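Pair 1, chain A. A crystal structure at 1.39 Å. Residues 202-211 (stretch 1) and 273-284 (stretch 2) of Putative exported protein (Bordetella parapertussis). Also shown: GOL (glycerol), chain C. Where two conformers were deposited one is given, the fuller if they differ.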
# COMPACT_ATOMS: atom_id res chain seq x y z
N ASP A 202 1.75 -9.46 13.55
CA ASP A 202 0.93 -9.94 14.65
C ASP A 202 -0.56 -9.79 14.35
O ASP A 202 -1.08 -8.67 14.23
CB ASP A 202 1.28 -9.23 15.96
CG ASP A 202 0.55 -9.82 17.15
OD1 ASP A 202 1.09 -10.76 17.77
OD2 ASP A 202 -0.57 -9.38 17.45
N ASP A 203 -1.25 -10.92 14.24
CA ASP A 203 -2.66 -10.93 13.85
C ASP A 203 -3.53 -10.13 14.81
O ASP A 203 -4.42 -9.39 14.38
CB ASP A 203 -3.18 -12.36 13.76
CG ASP A 203 -2.54 -13.17 12.64
OD1 ASP A 203 -1.92 -12.59 11.72
OD2 ASP A 203 -2.68 -14.42 12.67
N ALA A 204 -3.30 -10.28 16.11
CA ALA A 204 -4.11 -9.57 17.09
C ALA A 204 -3.94 -8.06 16.99
O ALA A 204 -4.91 -7.32 17.19
CB ALA A 204 -3.83 -10.05 18.50
N ARG A 205 -2.73 -7.58 16.70
CA ARG A 205 -2.54 -6.14 16.55
C ARG A 205 -3.34 -5.61 15.36
O ARG A 205 -3.88 -4.51 15.42
CB ARG A 205 -1.05 -5.78 16.42
CG ARG A 205 -0.27 -5.98 17.72
CD ARG A 205 1.20 -5.59 17.55
NE ARG A 205 1.94 -5.73 18.81
CZ ARG A 205 2.05 -4.79 19.73
NH1 ARG A 205 1.47 -3.61 19.56
NH2 ARG A 205 2.75 -5.03 20.84
N VAL A 206 -3.43 -6.39 14.29
CA VAL A 206 -4.23 -5.99 13.14
C VAL A 206 -5.73 -6.03 13.46
O VAL A 206 -6.46 -5.11 13.10
CB VAL A 206 -3.86 -6.83 11.90
CG1 VAL A 206 -4.87 -6.59 10.76
CG2 VAL A 206 -2.47 -6.44 11.43
N THR A 207 -6.18 -7.06 14.17
CA THR A 207 -7.57 -7.08 14.63
C THR A 207 -7.91 -5.84 15.45
O THR A 207 -8.98 -5.24 15.29
CB THR A 207 -7.86 -8.36 15.40
OG1 THR A 207 -7.61 -9.47 14.54
CG2 THR A 207 -9.31 -8.40 15.87
N GLU A 208 -6.98 -5.43 16.33
CA GLU A 208 -7.22 -4.24 17.14
C GLU A 208 -7.29 -2.96 16.30
O GLU A 208 -8.09 -2.06 16.60
CB GLU A 208 -6.20 -4.13 18.27
CG GLU A 208 -6.42 -5.19 19.35
CD GLU A 208 -7.88 -5.27 19.77
OE1 GLU A 208 -8.46 -4.21 20.08
OE2 GLU A 208 -8.45 -6.38 19.79
N LEU A 209 -6.49 -2.89 15.25
CA LEU A 209 -6.58 -1.77 14.33
C LEU A 209 -7.97 -1.74 13.69
O LEU A 209 -8.61 -0.70 13.62
CB LEU A 209 -5.49 -1.88 13.26
CG LEU A 209 -5.54 -0.80 12.17
CD1 LEU A 209 -5.08 0.54 12.70
CD2 LEU A 209 -4.71 -1.19 10.97
N TYR A 210 -8.44 -2.90 13.25
CA TYR A 210 -9.78 -2.98 12.66
C TYR A 210 -10.86 -2.57 13.66
O TYR A 210 -11.85 -1.94 13.29
CB TYR A 210 -10.07 -4.39 12.14
CG TYR A 210 -9.21 -4.85 10.97
CD1 TYR A 210 -8.51 -3.94 10.18
CD2 TYR A 210 -9.12 -6.20 10.66
CE1 TYR A 210 -7.75 -4.37 9.10
CE2 TYR A 210 -8.36 -6.65 9.60
CZ TYR A 210 -7.68 -5.74 8.82
OH TYR A 210 -6.92 -6.17 7.76
N ARG A 211 -10.67 -2.91 14.93
CA ARG A 211 -11.62 -2.51 15.96
C ARG A 211 -11.65 -0.99 16.12
O ARG A 211 -12.73 -0.40 16.30
CB ARG A 211 -11.31 -3.17 17.30
CG ARG A 211 -12.55 -3.34 18.15
CD ARG A 211 -12.23 -3.93 19.51
NE ARG A 211 -11.52 -5.20 19.44
CZ ARG A 211 -12.11 -6.39 19.34
NH1 ARG A 211 -13.43 -6.49 19.28
NH2 ARG A 211 -11.36 -7.49 19.30
N GLN A 273 -8.61 -15.42 6.86
CA GLN A 273 -7.98 -14.81 8.03
C GLN A 273 -8.49 -13.37 8.19
O GLN A 273 -8.85 -12.95 9.29
CB GLN A 273 -6.46 -14.83 7.93
CG GLN A 273 -5.86 -16.22 8.12
CD GLN A 273 -4.37 -16.24 7.93
OE1 GLN A 273 -3.84 -15.68 6.98
NE2 GLN A 273 -3.66 -16.89 8.85
N THR A 274 -8.51 -12.63 7.09
CA THR A 274 -8.96 -11.24 7.12
C THR A 274 -10.44 -11.18 7.54
O THR A 274 -10.82 -10.32 8.34
CB THR A 274 -8.72 -10.57 5.76
OG1 THR A 274 -7.30 -10.49 5.56
CG2 THR A 274 -9.33 -9.16 5.72
N ARG A 275 -11.26 -12.08 7.00
CA ARG A 275 -12.65 -12.14 7.41
C ARG A 275 -12.80 -12.36 8.92
O ARG A 275 -13.59 -11.68 9.57
CB ARG A 275 -13.39 -13.26 6.66
CG ARG A 275 -14.76 -13.55 7.25
CD ARG A 275 -15.52 -14.60 6.45
NE ARG A 275 -15.85 -14.12 5.11
CZ ARG A 275 -16.89 -13.34 4.84
NH1 ARG A 275 -17.70 -12.94 5.81
NH2 ARG A 275 -17.13 -12.95 3.59
N ALA A 276 -12.04 -13.31 9.45
CA ALA A 276 -12.08 -13.57 10.89
C ALA A 276 -11.72 -12.33 11.71
O ALA A 276 -12.38 -12.02 12.71
CB ALA A 276 -11.16 -14.74 11.24
N GLN A 277 -10.69 -11.61 11.29
CA GLN A 277 -10.29 -10.40 12.01
C GLN A 277 -11.39 -9.34 11.94
O GLN A 277 -11.72 -8.71 12.95
CB GLN A 277 -8.99 -9.85 11.44
CG GLN A 277 -7.79 -10.78 11.60
CD GLN A 277 -6.59 -10.27 10.86
OE1 GLN A 277 -6.63 -10.07 9.65
NE2 GLN A 277 -5.49 -10.04 11.59
N LEU A 278 -11.94 -9.13 10.75
CA LEU A 278 -12.93 -8.08 10.58
C LEU A 278 -14.22 -8.40 11.35
O LEU A 278 -14.85 -7.51 11.92
CB LEU A 278 -13.22 -7.83 9.10
CG LEU A 278 -12.10 -7.12 8.32
CD1 LEU A 278 -12.36 -7.27 6.83
CD2 LEU A 278 -12.03 -5.64 8.71
N GLU A 279 -14.62 -9.68 11.33
CA GLU A 279 -15.81 -10.09 12.07
C GLU A 279 -15.61 -9.94 13.57
O GLU A 279 -16.51 -9.48 14.28
CB GLU A 279 -16.23 -11.51 11.66
CG GLU A 279 -16.81 -11.54 10.25
CD GLU A 279 -17.22 -12.92 9.76
OE1 GLU A 279 -16.86 -13.93 10.40
OE2 GLU A 279 -17.89 -12.98 8.71
N GLU A 280 -14.43 -10.30 14.07
CA GLU A 280 -14.12 -10.11 15.48
C GLU A 280 -14.22 -8.63 15.86
O GLU A 280 -14.71 -8.29 16.94
CB GLU A 280 -12.73 -10.66 15.82
CG GLU A 280 -12.19 -10.25 17.20
CD GLU A 280 -13.10 -10.66 18.35
OE1 GLU A 280 -13.87 -11.64 18.21
OE2 GLU A 280 -13.04 -10.00 19.40
N ALA A 281 -13.75 -7.76 14.96
CA ALA A 281 -13.83 -6.32 15.17
C ALA A 281 -15.24 -5.74 15.07
O ALA A 281 -15.43 -4.56 15.39
CB ALA A 281 -12.91 -5.61 14.20
N GLY A 282 -16.21 -6.53 14.61
CA GLY A 282 -17.61 -6.11 14.60
C GLY A 282 -18.22 -5.87 13.22
O GLY A 282 -19.40 -5.47 13.11
N PHE A 283 -17.44 -6.09 12.17
CA PHE A 283 -17.93 -5.88 10.81
C PHE A 283 -18.80 -7.01 10.29
O PHE A 283 -18.66 -8.17 10.70
CB PHE A 283 -16.76 -5.63 9.85
CG PHE A 283 -16.08 -4.32 10.07
CD1 PHE A 283 -16.63 -3.15 9.56
CD2 PHE A 283 -14.90 -4.24 10.81
CE1 PHE A 283 -16.00 -1.93 9.77
CE2 PHE A 283 -14.27 -3.02 11.02
CZ PHE A 283 -14.82 -1.86 10.50
N THR A 284 -19.70 -6.66 9.37
CA THR A 284 -20.59 -7.61 8.72
C THR A 284 -20.63 -7.33 7.22
O THR A 284 -20.03 -6.36 6.74
CB THR A 284 -22.02 -7.52 9.28
OG1 THR A 284 -22.56 -6.21 9.02
CG2 THR A 284 -22.03 -7.77 10.78
C1 GOL C . -0.69 -14.95 8.89
O1 GOL C . -0.65 -16.33 9.22
C2 GOL C . 0.45 -14.24 9.61
O2 GOL C . 0.17 -14.19 10.99
C3 GOL C . 0.67 -12.83 9.05
O3 GOL C . 1.77 -12.24 9.71
O HOH W 1 -6.13 -8.71 7.39

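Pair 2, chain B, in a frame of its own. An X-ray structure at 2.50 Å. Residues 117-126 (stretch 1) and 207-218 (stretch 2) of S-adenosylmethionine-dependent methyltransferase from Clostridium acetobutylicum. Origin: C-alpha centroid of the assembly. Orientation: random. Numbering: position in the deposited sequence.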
# COMPACT_ATOMS: atom_id res chain seq x y z
N ASP B 117 7.96 10.04 -9.33
CA ASP B 117 8.52 10.22 -10.66
C ASP B 117 7.84 9.28 -11.65
O ASP B 117 7.89 8.06 -11.49
CB ASP B 117 10.02 9.93 -10.61
CG ASP B 117 10.74 10.49 -11.80
OD1 ASP B 117 10.28 10.24 -12.94
OD2 ASP B 117 11.77 11.17 -11.60
N SER B 118 7.21 9.83 -12.68
CA SER B 118 6.52 8.99 -13.66
C SER B 118 7.39 7.86 -14.21
O SER B 118 6.89 6.77 -14.48
CB SER B 118 6.02 9.84 -14.82
OG SER B 118 7.11 10.50 -15.45
N ASP B 119 8.68 8.12 -14.40
CA ASP B 119 9.56 7.10 -14.93
C ASP B 119 9.76 5.94 -13.98
O ASP B 119 9.72 4.78 -14.39
CB ASP B 119 10.90 7.70 -15.31
CG ASP B 119 10.85 8.34 -16.68
OD1 ASP B 119 10.33 7.67 -17.60
OD2 ASP B 119 11.32 9.49 -16.84
N ASP B 120 9.96 6.25 -12.70
CA ASP B 120 10.13 5.21 -11.71
C ASP B 120 8.84 4.41 -11.56
O ASP B 120 8.87 3.25 -11.14
CB ASP B 120 10.52 5.81 -10.36
CG ASP B 120 11.96 6.24 -10.31
OD1 ASP B 120 12.82 5.48 -10.82
OD2 ASP B 120 12.25 7.32 -9.76
N LEU B 121 7.71 5.04 -11.87
CA LEU B 121 6.43 4.36 -11.76
C LEU B 121 6.30 3.37 -12.91
O LEU B 121 5.71 2.30 -12.75
CB LEU B 121 5.29 5.38 -11.81
CG LEU B 121 3.88 4.85 -11.54
CD1 LEU B 121 3.78 4.28 -10.13
CD2 LEU B 121 2.90 5.97 -11.73
N LYS B 122 6.85 3.73 -14.06
CA LYS B 122 6.82 2.86 -15.23
C LYS B 122 7.70 1.64 -14.94
O LYS B 122 7.29 0.51 -15.20
CB LYS B 122 7.34 3.60 -16.47
CG LYS B 122 6.28 4.47 -17.14
CD LYS B 122 6.84 5.30 -18.29
CE LYS B 122 5.75 6.20 -18.89
NZ LYS B 122 6.26 7.24 -19.84
N LYS B 123 8.89 1.89 -14.41
CA LYS B 123 9.81 0.81 -14.08
C LYS B 123 9.12 -0.14 -13.11
O LYS B 123 9.21 -1.36 -13.23
CB LYS B 123 11.09 1.39 -13.47
CG LYS B 123 11.91 2.19 -14.47
CD LYS B 123 13.17 2.82 -13.87
CE LYS B 123 14.23 1.80 -13.45
NZ LYS B 123 13.93 1.06 -12.19
N TYR B 124 8.41 0.46 -12.16
CA TYR B 124 7.65 -0.27 -11.16
C TYR B 124 6.64 -1.23 -11.82
O TYR B 124 6.70 -2.43 -11.59
CB TYR B 124 6.94 0.76 -10.28
CG TYR B 124 5.85 0.23 -9.38
CD1 TYR B 124 6.15 -0.58 -8.29
CD2 TYR B 124 4.52 0.60 -9.59
CE1 TYR B 124 5.14 -1.00 -7.42
CE2 TYR B 124 3.51 0.19 -8.74
CZ TYR B 124 3.82 -0.60 -7.65
OH TYR B 124 2.82 -0.97 -6.79
N PHE B 125 5.73 -0.71 -12.63
CA PHE B 125 4.75 -1.56 -13.29
C PHE B 125 5.44 -2.63 -14.11
O PHE B 125 5.00 -3.78 -14.15
CB PHE B 125 3.82 -0.74 -14.20
CG PHE B 125 2.80 0.08 -13.44
CD1 PHE B 125 2.35 1.29 -13.95
CD2 PHE B 125 2.31 -0.35 -12.21
CE1 PHE B 125 1.44 2.06 -13.25
CE2 PHE B 125 1.40 0.41 -11.50
CZ PHE B 125 0.96 1.61 -12.02
N LYS B 126 6.52 -2.25 -14.78
CA LYS B 126 7.26 -3.22 -15.58
C LYS B 126 7.85 -4.27 -14.64
O LYS B 126 7.76 -5.47 -14.90
CB LYS B 126 8.37 -2.54 -16.39
CG LYS B 126 9.15 -3.51 -17.26
CD LYS B 126 10.27 -2.85 -18.06
CE LYS B 126 11.28 -3.89 -18.58
NZ LYS B 126 10.65 -5.01 -19.38
N ASP B 207 -3.67 8.77 -16.46
CA ASP B 207 -2.22 8.58 -16.44
C ASP B 207 -1.84 7.18 -15.96
O ASP B 207 -0.90 6.57 -16.47
CB ASP B 207 -1.57 9.59 -15.51
CG ASP B 207 -1.74 11.02 -15.99
OD1 ASP B 207 -1.66 11.93 -15.13
OD2 ASP B 207 -1.96 11.22 -17.21
N ILE B 208 -2.56 6.69 -14.96
CA ILE B 208 -2.27 5.38 -14.43
C ILE B 208 -2.57 4.33 -15.49
O ILE B 208 -1.77 3.43 -15.74
CB ILE B 208 -3.13 5.08 -13.19
CG1 ILE B 208 -2.68 5.97 -12.03
CG2 ILE B 208 -3.02 3.60 -12.83
CD1 ILE B 208 -1.28 5.66 -11.50
N GLU B 209 -3.73 4.46 -16.12
CA GLU B 209 -4.14 3.53 -17.15
C GLU B 209 -3.10 3.47 -18.26
O GLU B 209 -2.75 2.39 -18.73
CB GLU B 209 -5.51 3.94 -17.70
CG GLU B 209 -6.67 3.16 -17.05
CD GLU B 209 -7.67 4.02 -16.27
OE1 GLU B 209 -8.40 4.81 -16.90
OE2 GLU B 209 -7.72 3.88 -15.02
N LYS B 210 -2.57 4.64 -18.64
CA LYS B 210 -1.55 4.69 -19.69
C LYS B 210 -0.27 4.00 -19.22
O LYS B 210 0.25 3.13 -19.90
CB LYS B 210 -1.26 6.15 -20.07
CG LYS B 210 -0.42 6.30 -21.34
CD LYS B 210 -0.22 7.76 -21.77
CE LYS B 210 0.82 8.50 -20.92
NZ LYS B 210 2.22 7.98 -21.10
N TYR B 211 0.22 4.38 -18.04
CA TYR B 211 1.43 3.78 -17.48
C TYR B 211 1.28 2.28 -17.28
O TYR B 211 2.26 1.54 -17.36
CB TYR B 211 1.77 4.45 -16.15
CG TYR B 211 2.06 5.93 -16.26
CD1 TYR B 211 2.03 6.76 -15.13
CD2 TYR B 211 2.37 6.51 -17.49
CE1 TYR B 211 2.30 8.12 -15.23
CE2 TYR B 211 2.65 7.87 -17.60
CZ TYR B 211 2.62 8.68 -16.47
OH TYR B 211 2.93 10.02 -16.57
N LEU B 212 0.07 1.82 -17.00
CA LEU B 212 -0.15 0.40 -16.82
C LEU B 212 0.09 -0.31 -18.14
O LEU B 212 0.87 -1.26 -18.20
CB LEU B 212 -1.58 0.12 -16.37
CG LEU B 212 -1.86 0.18 -14.87
CD1 LEU B 212 -3.33 -0.11 -14.63
CD2 LEU B 212 -0.99 -0.83 -14.14
N LYS B 213 -0.58 0.16 -19.19
CA LYS B 213 -0.44 -0.43 -20.52
C LYS B 213 1.03 -0.49 -20.91
O LYS B 213 1.48 -1.44 -21.54
CB LYS B 213 -1.22 0.41 -21.54
CG LYS B 213 -2.73 0.20 -21.51
CD LYS B 213 -3.12 -1.14 -22.13
CE LYS B 213 -4.61 -1.22 -22.43
NZ LYS B 213 -4.93 -2.40 -23.28
N HIS B 214 1.77 0.54 -20.53
CA HIS B 214 3.18 0.61 -20.83
C HIS B 214 3.88 -0.61 -20.22
O HIS B 214 4.86 -1.12 -20.76
CB HIS B 214 3.75 1.92 -20.26
CG HIS B 214 5.21 2.12 -20.52
ND1 HIS B 214 6.19 1.43 -19.85
CD2 HIS B 214 5.85 2.95 -21.38
CE1 HIS B 214 7.37 1.82 -20.27
NE2 HIS B 214 7.20 2.75 -21.20
N GLY B 215 3.35 -1.07 -19.09
CA GLY B 215 3.92 -2.22 -18.41
C GLY B 215 3.31 -3.52 -18.91
O GLY B 215 3.41 -4.56 -18.25
N GLN B 216 2.66 -3.46 -20.07
CA GLN B 216 2.04 -4.64 -20.66
C GLN B 216 1.02 -5.27 -19.71
O GLN B 216 0.77 -6.47 -19.78
CB GLN B 216 3.12 -5.66 -21.03
CG GLN B 216 4.16 -5.13 -21.99
CD GLN B 216 3.58 -4.85 -23.36
OE1 GLN B 216 3.35 -5.76 -24.15
NE2 GLN B 216 3.30 -3.58 -23.64
N LEU B 217 0.45 -4.47 -18.82
CA LEU B 217 -0.55 -4.97 -17.88
C LEU B 217 -1.96 -4.57 -18.32
O LEU B 217 -2.18 -3.44 -18.74
CB LEU B 217 -0.25 -4.42 -16.49
CG LEU B 217 1.08 -4.92 -15.91
CD1 LEU B 217 1.38 -4.21 -14.60
CD2 LEU B 217 0.99 -6.42 -15.71
N ASN B 218 -2.92 -5.49 -18.22
CA ASN B 218 -4.30 -5.22 -18.61
C ASN B 218 -5.20 -5.05 -17.37
O ASN B 218 -5.05 -5.77 -16.38
CB ASN B 218 -4.84 -6.36 -19.50
CG ASN B 218 -6.29 -6.14 -19.95
OD1 ASN B 218 -6.59 -5.15 -20.63
ND2 ASN B 218 -7.18 -7.07 -19.59

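In both pairs a helix that starts within the first stretch packs against the last turns of a second helix, and the N-to-C directions diverge by 49° in pair 1 and 50° in pair 2. The axes approach to 8.5 and 8.7 Å, and the central backbone atoms superpose with an RMSD of 0.4 Å. An aspartate caps the first helix in each case, at matching positions: Asp A202 OD2 accepts from Arg A205 N at 2.9 Å, and Asp B117 OD1 accepts from Asp B119 N at 3.0 Å.

The closest common feature is an aromatic ring with a leucine methyl over one face. Tyr A210 matches Phe B125, both in the m rotamer and both pointing toward the partner helix, and Leu A278 matches Leu B212. In pair 1 Leu A278 CD2 lies over a face of the tyrosine ring, 3.5 Å from Tyr A210 CD2; in pair 2 Leu B212 CD2 sits almost on the normal of the phenylalanine ring, 3.8 Å from Phe B125 CE2. The tyrosine hydroxyl adds a polar extension: one water bonds to Tyr A210 OH (2.7 Å) and to Thr A274 OG1 (2.8 Å), and donates to Gln A277 OE1 (2.7 Å). Ile B208, the counterpart of Thr A274, instead offers CD1 to Leu B121 CD2 at 4.2 Å.

The central position of the second helix is filled in contrasting ways. Gln A277 is a knob seated among Asp A203, Val A206, Thr A207 and Tyr A210, and its NE2 donates to Asp A203 O at 3.1 Å, so one N-H of the buried amide finds a carbonyl in the first turn of the opposing helix. Its match, Tyr B211, fills the space with a ring: Leu B121 CD2 approaches Tyr B211 CD1 at 3.6 Å, Lys B122 CE lies 3.7 Å from Tyr B211 CD2, and Ser B118 CB is 3.6 Å from Tyr B211 OH. No hydrogen bond crosses between the stretches of pair 2.

Where the two backbones come closest, both proteins use a small residue. The CA atoms of Arg A211 and Ala A281 are 4.5 Å apart, as are those of Lys B126 and Gly B215. Ala A281 CB packs 3.7 Å from Tyr A210 CB, but an ideal CB on Gly B215 would lie only 3.0 Å from Phe B125 CB, a tight fit.

Charge is handled differently at the margin. Arg A211 NH2 forms a salt bridge with Glu A280 OE2 at 3.0 Å, and the same nitrogen also bridges to Glu A208 OE2 within its own helix at 3.2 Å. At the arginine position, the CB of Lys B126 points sideways and the end of its chain leads off from the partner. His B214 matches Glu A280, and the aliphatic part of Lys B122 covers one face of its imidazole, with Lys B122 CD 3.9 Å from His B214 NE2. The lysine stem packs on the histidine where pair 1 has Thr A207 CG2 3.7 Å from Glu A280 CG, and pair 1 adds a salt bridge from Arg A211 that pair 2 lacks.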